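DnaJ homolog subfamily C member 27-A (PDB 6JMG) binds GTP and magnesium as a Rab-family small GTPase carrying a DnaJ domain, and is possibly involved in regulating the MEK/ERK pathway. Local coordinates at residues F104-L107 with D108-A112; Q176-Y179 with S180-D184. One frame throughout, in Å; residues are numbered along the deposited sequence.

Contact 1 of 2, residues F104-L107 with D108-A112; sequences FESL and DGWLA
S106 meets W110 through both its backbone and its side chain. The amide of W110 donates to S106 O at 3.2 Å, lying in the carbonyl plane with a somewhat bent N-H...O angle of 151°, while S106 OG sits in the plane of the indole at its edge, 3.4 Å from W110 CD1. With CG anti to its own carbonyl carbon (chi1 -81°), W110 swings its ring back along the helix, bringing CD1 to 3.3 Å from S106 O. Both polar ends have a common outside partner: S106 OG and W110 NE1 each hydrogen-bond to OD1 of N24, assigned by similarity to the GTP-binding site, in the P-loop region. Here helix 107-117 follows the short helix 101-105, in the Ras-like G domain, and its first turn lies close to the nucleotide pocket, the W110 side chain about 7 Å from GTP. The next hydrogen bond, L111 N to L107 O at 3.1 Å, is straighter (165°). Toward the protein interior, L107 packs on L94 and Y96 of strand 91-97 and, like L111, on W152 of helix 146-154. The outer side is much looser. E105, D108 and G109 are exposed and approach mainly through the backbone. The carboxylate of D108 has a weak hydrogen bond from W152 NE1 through its OD1.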
ATOM      1  N   PHE A 104      -0.088 -13.145 -11.666  1.00 69.54           N
ATOM      2  CA  PHE A 104       0.727 -12.797 -10.513  1.00 69.33           C
ATOM      3  C   PHE A 104       1.802 -11.788 -10.899  1.00 70.95           C
ATOM      4  O   PHE A 104       2.036 -10.806 -10.182  1.00 68.36           O
ATOM      5  CB  PHE A 104       1.360 -14.060  -9.916  1.00 63.54           C
ATOM      6  CG  PHE A 104       2.369 -13.778  -8.848  1.00 67.85           C
ATOM      7  CD1 PHE A 104       1.959 -13.396  -7.579  1.00 70.44           C
ATOM      8  CD2 PHE A 104       3.720 -13.872  -9.108  1.00 76.49           C
ATOM      9  CE1 PHE A 104       2.887 -13.114  -6.580  1.00 68.06           C
ATOM     10  CE2 PHE A 104       4.644 -13.596  -8.117  1.00 82.39           C
ATOM     11  CZ  PHE A 104       4.223 -13.219  -6.845  1.00 71.11           C
ATOM     12  N   GLU A 105       2.446 -11.997 -12.044  1.00 67.91           N
ATOM     13  CA  GLU A 105       3.472 -11.058 -12.477  1.00 73.60           C
ATOM     14  C   GLU A 105       2.898  -9.673 -12.725  1.00 73.85           C
ATOM     15  O   GLU A 105       3.572  -8.668 -12.468  1.00 78.25           O
ATOM     16  CB  GLU A 105       4.159 -11.586 -13.730  1.00 74.19           C
ATOM     17  CG  GLU A 105       5.263 -12.580 -13.438  1.00 90.20           C
ATOM     18  CD  GLU A 105       5.516 -13.492 -14.610  1.00 99.04           C
ATOM     19  OE1 GLU A 105       4.733 -13.406 -15.581  1.00 90.52           O
ATOM     20  OE2 GLU A 105       6.483 -14.286 -14.558  1.00108.76           O
ATOM     21  N   SER A 106       1.633  -9.595 -13.131  1.00 57.25           N
ATOM     22  CA  SER A 106       1.066  -8.295 -13.447  1.00 58.87           C
ATOM     23  C   SER A 106       0.797  -7.456 -12.203  1.00 58.67           C
ATOM     24  O   SER A 106       0.434  -6.281 -12.330  1.00 63.28           O
ATOM     25  CB  SER A 106      -0.204  -8.461 -14.292  1.00 60.83           C
ATOM     26  OG  SER A 106      -1.368  -8.371 -13.496  1.00 70.46           O
ATOM     27  N   LEU A 107       1.022  -7.992 -11.002  1.00 58.50           N
ATOM     28  CA  LEU A 107       0.602  -7.262  -9.810  1.00 62.54           C
ATOM     29  C   LEU A 107       1.452  -6.029  -9.565  1.00 64.85           C
ATOM     30  O   LEU A 107       0.953  -5.056  -8.995  1.00 65.54           O
ATOM     31  CB  LEU A 107       0.664  -8.167  -8.582  1.00 61.62           C
ATOM     32  CG  LEU A 107      -0.362  -9.291  -8.490  1.00 63.42           C
ATOM     33  CD1 LEU A 107      -0.149 -10.045  -7.204  1.00 55.95           C
ATOM     34  CD2 LEU A 107      -1.776  -8.734  -8.548  1.00 66.82           C
ATOM     35  N   ASP A 108       2.726  -6.046  -9.975  1.00 77.29           N
ATOM     36  CA  ASP A 108       3.545  -4.840  -9.874  1.00 73.06           C
ATOM     37  C   ASP A 108       2.955  -3.722 -10.721  1.00 70.17           C
ATOM     38  O   ASP A 108       2.920  -2.559 -10.291  1.00 64.24           O
ATOM     39  CB  ASP A 108       4.993  -5.136 -10.271  1.00 81.52           C
ATOM     40  CG  ASP A 108       5.793  -5.836  -9.157  1.00 85.58           C
ATOM     41  OD1 ASP A 108       5.840  -5.303  -8.027  1.00 84.76           O
ATOM     42  OD2 ASP A 108       6.387  -6.913  -9.415  1.00 85.80           O
ATOM     43  N   GLY A 109       2.446  -4.065 -11.912  1.00 65.55           N
ATOM     44  CA  GLY A 109       1.796  -3.071 -12.757  1.00 51.03           C
ATOM     45  C   GLY A 109       0.534  -2.496 -12.128  1.00 66.70           C
ATOM     46  O   GLY A 109       0.247  -1.303 -12.268  1.00 63.55           O
ATOM     47  N   TRP A 110      -0.238  -3.334 -11.421  1.00 72.98           N
ATOM     48  CA  TRP A 110      -1.423  -2.830 -10.729  1.00 64.49           C
ATOM     49  C   TRP A 110      -1.036  -1.820  -9.663  1.00 60.07           C
ATOM     50  O   TRP A 110      -1.670  -0.766  -9.541  1.00 69.03           O
ATOM     51  CB  TRP A 110      -2.239  -3.984 -10.124  1.00 57.71           C
ATOM     52  CG  TRP A 110      -3.112  -4.645 -11.151  1.00 56.19           C
ATOM     53  CD1 TRP A 110      -2.830  -5.786 -11.859  1.00 52.60           C
ATOM     54  CD2 TRP A 110      -4.377  -4.179 -11.636  1.00 59.87           C
ATOM     55  NE1 TRP A 110      -3.854  -6.067 -12.739  1.00 56.51           N
ATOM     56  CE2 TRP A 110      -4.813  -5.095 -12.624  1.00 62.67           C
ATOM     57  CE3 TRP A 110      -5.187  -3.081 -11.330  1.00 66.06           C
ATOM     58  CZ2 TRP A 110      -6.020  -4.943 -13.301  1.00 64.60           C
ATOM     59  CZ3 TRP A 110      -6.394  -2.939 -11.993  1.00 65.40           C
ATOM     60  CH2 TRP A 110      -6.802  -3.866 -12.962  1.00 66.75           C
ATOM     61  N   LEU A 111       0.000  -2.116  -8.879  1.00 62.39           N
ATOM     62  CA  LEU A 111       0.455  -1.151  -7.884  1.00 69.88           C
ATOM     63  C   LEU A 111       0.901   0.143  -8.553  1.00 82.92           C
ATOM     64  O   LEU A 111       0.582   1.241  -8.081  1.00 77.93           O
ATOM     65  CB  LEU A 111       1.593  -1.746  -7.060  1.00 66.70           C
ATOM     66  CG  LEU A 111       1.203  -2.877  -6.116  1.00 64.34           C
ATOM     67  CD1 LEU A 111       2.349  -3.254  -5.213  1.00 59.60           C
ATOM     68  CD2 LEU A 111       0.011  -2.462  -5.291  1.00 69.20           C
ATOM     69  N   ALA A 112       1.612   0.028  -9.677  1.00 82.62           N
ATOM     70  CA  ALA A 112       2.057   1.216 -10.392  1.00 77.56           C
ATOM     71  C   ALA A 112       0.873   2.047 -10.865  1.00 78.81           C
ATOM     72  O   ALA A 112       0.881   3.280 -10.767  1.00 80.35           O
ATOM     73  CB  ALA A 112       2.931   0.814 -11.580  1.00 65.57           C
TER

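Contact 2 of 2, residues Q176-Y179 with S180-D184; sequences QAFY and SAIVD
I182 sets its terminal methyl squarely over the F178 ring, one helical turn away: CD1 stands 3.7 Å from the centroid and only 12° off the normal, a CH-pi contact. F178 has CG anti to its backbone N (chi1 -174°), while I182 turns CG1 back beside its own N and then runs out straight to CD1 (chi2 172°). The Y179 ring flanks the pair, with F178 CD2 over one of its faces, toward the rim, and its own CD1 4.3 Å from I182 CD1. These three buried side chains line the inward side of helix 171-187, the C-terminal helix of the Ras-like G domain, which lies against the central beta-sheet: F178 and I182 rest on V128 of strand 128-134, and Y179 and I182 on I17 of strand 15-22. Shortening F178 to an alanine removes the face on which I182 CD1 sits, and is likely to open a gap toward V19 and A130. At S180 the interactions turn polar. Its hydroxyl, bent back beside its own backbone N, donates to Q176 O at 2.6 Å, and its amide reaches the same oxygen at 3.1 Å from the opposite face of the carbonyl plane, so two bonds grip one acceptor. V183 lies beside the Y179 carbonyl, its amide bonding to Y179 O at 2.8 Å, and also packs on I60 of strand 51-60.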
ATOM      1  N   GLN A 176     -11.986 -11.267   7.505  1.00 65.60           N
ATOM      2  CA  GLN A 176     -11.889 -10.905   8.913  1.00 66.25           C
ATOM      3  C   GLN A 176     -10.567 -10.204   9.192  1.00 63.57           C
ATOM      4  O   GLN A 176     -10.531  -9.196   9.902  1.00 62.53           O
ATOM      5  CB  GLN A 176     -12.052 -12.146   9.794  1.00 71.63           C
ATOM      6  CG  GLN A 176     -12.034 -11.871  11.295  1.00 81.21           C
ATOM      7  CD  GLN A 176     -13.383 -11.392  11.830  1.00 91.54           C
ATOM      8  OE1 GLN A 176     -13.463 -10.371  12.508  1.00 98.41           O
ATOM      9  NE2 GLN A 176     -14.445 -12.131  11.525  1.00 94.51           N
ATOM     10  N   ALA A 177      -9.479 -10.681   8.593  1.00 61.76           N
ATOM     11  CA  ALA A 177      -8.206 -10.005   8.782  1.00 59.34           C
ATOM     12  C   ALA A 177      -8.210  -8.645   8.101  1.00 61.82           C
ATOM     13  O   ALA A 177      -7.661  -7.674   8.632  1.00 65.06           O
ATOM     14  CB  ALA A 177      -7.077 -10.871   8.247  1.00 50.80           C
ATOM     15  N   PHE A 178      -8.834  -8.574   6.923  1.00 56.24           N
ATOM     16  CA  PHE A 178      -8.911  -7.347   6.139  1.00 57.68           C
ATOM     17  C   PHE A 178      -9.584  -6.231   6.927  1.00 63.73           C
ATOM     18  O   PHE A 178      -9.036  -5.130   7.061  1.00 55.08           O
ATOM     19  CB  PHE A 178      -9.692  -7.654   4.867  1.00 57.40           C
ATOM     20  CG  PHE A 178      -9.771  -6.539   3.850  1.00 53.48           C
ATOM     21  CD1 PHE A 178      -8.637  -6.004   3.265  1.00 56.78           C
ATOM     22  CD2 PHE A 178     -11.012  -6.116   3.394  1.00 52.02           C
ATOM     23  CE1 PHE A 178      -8.741  -5.042   2.268  1.00 46.62           C
ATOM     24  CE2 PHE A 178     -11.122  -5.148   2.412  1.00 54.53           C
ATOM     25  CZ  PHE A 178      -9.989  -4.616   1.846  1.00 51.35           C
ATOM     26  N   TYR A 179     -10.787  -6.498   7.445  1.00 60.57           N
ATOM     27  CA  TYR A 179     -11.547  -5.450   8.112  1.00 61.54           C
ATOM     28  C   TYR A 179     -10.963  -5.121   9.474  1.00 70.50           C
ATOM     29  O   TYR A 179     -11.104  -3.987   9.944  1.00 78.06           O
ATOM     30  CB  TYR A 179     -13.019  -5.845   8.221  1.00 63.20           C
ATOM     31  CG  TYR A 179     -13.766  -5.791   6.905  1.00 61.40           C
ATOM     32  CD1 TYR A 179     -13.696  -4.670   6.099  1.00 53.62           C
ATOM     33  CD2 TYR A 179     -14.520  -6.885   6.453  1.00 66.98           C
ATOM     34  CE1 TYR A 179     -14.384  -4.607   4.892  1.00 68.55           C
ATOM     35  CE2 TYR A 179     -15.213  -6.839   5.239  1.00 64.34           C
ATOM     36  CZ  TYR A 179     -15.143  -5.690   4.464  1.00 72.24           C
ATOM     37  OH  TYR A 179     -15.815  -5.606   3.257  1.00 73.18           O
ATOM     38  N   SER A 180     -10.306  -6.083  10.125  1.00 71.30           N
ATOM     39  CA  SER A 180      -9.675  -5.739  11.391  1.00 69.46           C
ATOM     40  C   SER A 180      -8.482  -4.822  11.175  1.00 68.18           C
ATOM     41  O   SER A 180      -8.312  -3.842  11.903  1.00 70.63           O
ATOM     42  CB  SER A 180      -9.259  -6.994  12.142  1.00 69.59           C
ATOM     43  OG  SER A 180     -10.307  -7.947  12.143  1.00 87.20           O
ATOM     44  N   ALA A 181      -7.672  -5.079  10.155  1.00 61.31           N
ATOM     45  CA  ALA A 181      -6.596  -4.145   9.860  1.00 67.87           C
ATOM     46  C   ALA A 181      -7.159  -2.768   9.498  1.00 75.24           C
ATOM     47  O   ALA A 181      -6.586  -1.737   9.865  1.00 83.64           O
ATOM     48  CB  ALA A 181      -5.701  -4.704   8.747  1.00 48.43           C
ATOM     49  N   ILE A 182      -8.302  -2.730   8.811  1.00 65.75           N
ATOM     50  CA  ILE A 182      -8.870  -1.448   8.412  1.00 69.70           C
ATOM     51  C   ILE A 182      -9.447  -0.721   9.625  1.00 76.36           C
ATOM     52  O   ILE A 182      -9.322   0.501   9.744  1.00 82.94           O
ATOM     53  CB  ILE A 182      -9.919  -1.637   7.301  1.00 65.94           C
ATOM     54  CG1 ILE A 182      -9.251  -2.094   5.998  1.00 64.66           C
ATOM     55  CG2 ILE A 182     -10.651  -0.336   7.027  1.00 58.63           C
ATOM     56  CD1 ILE A 182     -10.243  -2.486   4.881  1.00 61.61           C
ATOM     57  N   VAL A 183     -10.092  -1.450  10.539  1.00 71.62           N
ATOM     58  CA  VAL A 183     -10.532  -0.837  11.792  1.00 68.76           C
ATOM     59  C   VAL A 183      -9.332  -0.308  12.569  1.00 80.05           C
ATOM     60  O   VAL A 183      -9.373   0.800  13.117  1.00 89.37           O
ATOM     61  CB  VAL A 183     -11.363  -1.832  12.627  1.00 63.73           C
ATOM     62  CG1 VAL A 183     -11.536  -1.325  14.046  1.00 56.31           C
ATOM     63  CG2 VAL A 183     -12.735  -2.047  11.991  1.00 54.98           C
ATOM     64  N   ASP A 184      -8.250  -1.095  12.645  1.00 79.37           N
ATOM     65  CA  ASP A 184      -7.040  -0.626  13.313  1.00 73.41           C
ATOM     66  C   ASP A 184      -6.493   0.620  12.629  1.00 72.32           C
ATOM     67  O   ASP A 184      -6.001   1.539  13.291  1.00 81.32           O
ATOM     68  CB  ASP A 184      -5.968  -1.723  13.342  1.00 70.73           C
ATOM     69  CG  ASP A 184      -6.340  -2.897  14.234  1.00 82.36           C
ATOM     70  OD1 ASP A 184      -7.249  -2.762  15.089  1.00 87.39           O
ATOM     71  OD2 ASP A 184      -5.707  -3.967  14.083  1.00 90.70           O
TER

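Along the chain the two contacts come in series: contact 1 is complete before contact 2 begins, so they neither nest nor cross. Each is local, and neither closes a long loop. Contact 1 marks the passage from helix 101-105, which follows strand 91-97, into helix 107-117; the chain then runs through strand 128-134, helix 146-154 and strand 159-163 to helix 171-187, where contact 2 spans successive turns. Their centres are about 23 Å apart and their nearest atoms about 12 Å, without touching. Contact 1 joins its helix start to the P-loop, strand 91-97 and helix 146-154, whereas contact 2 fastens the last G-domain helix to strands 15-22, 51-60, 128-134 and 159-163.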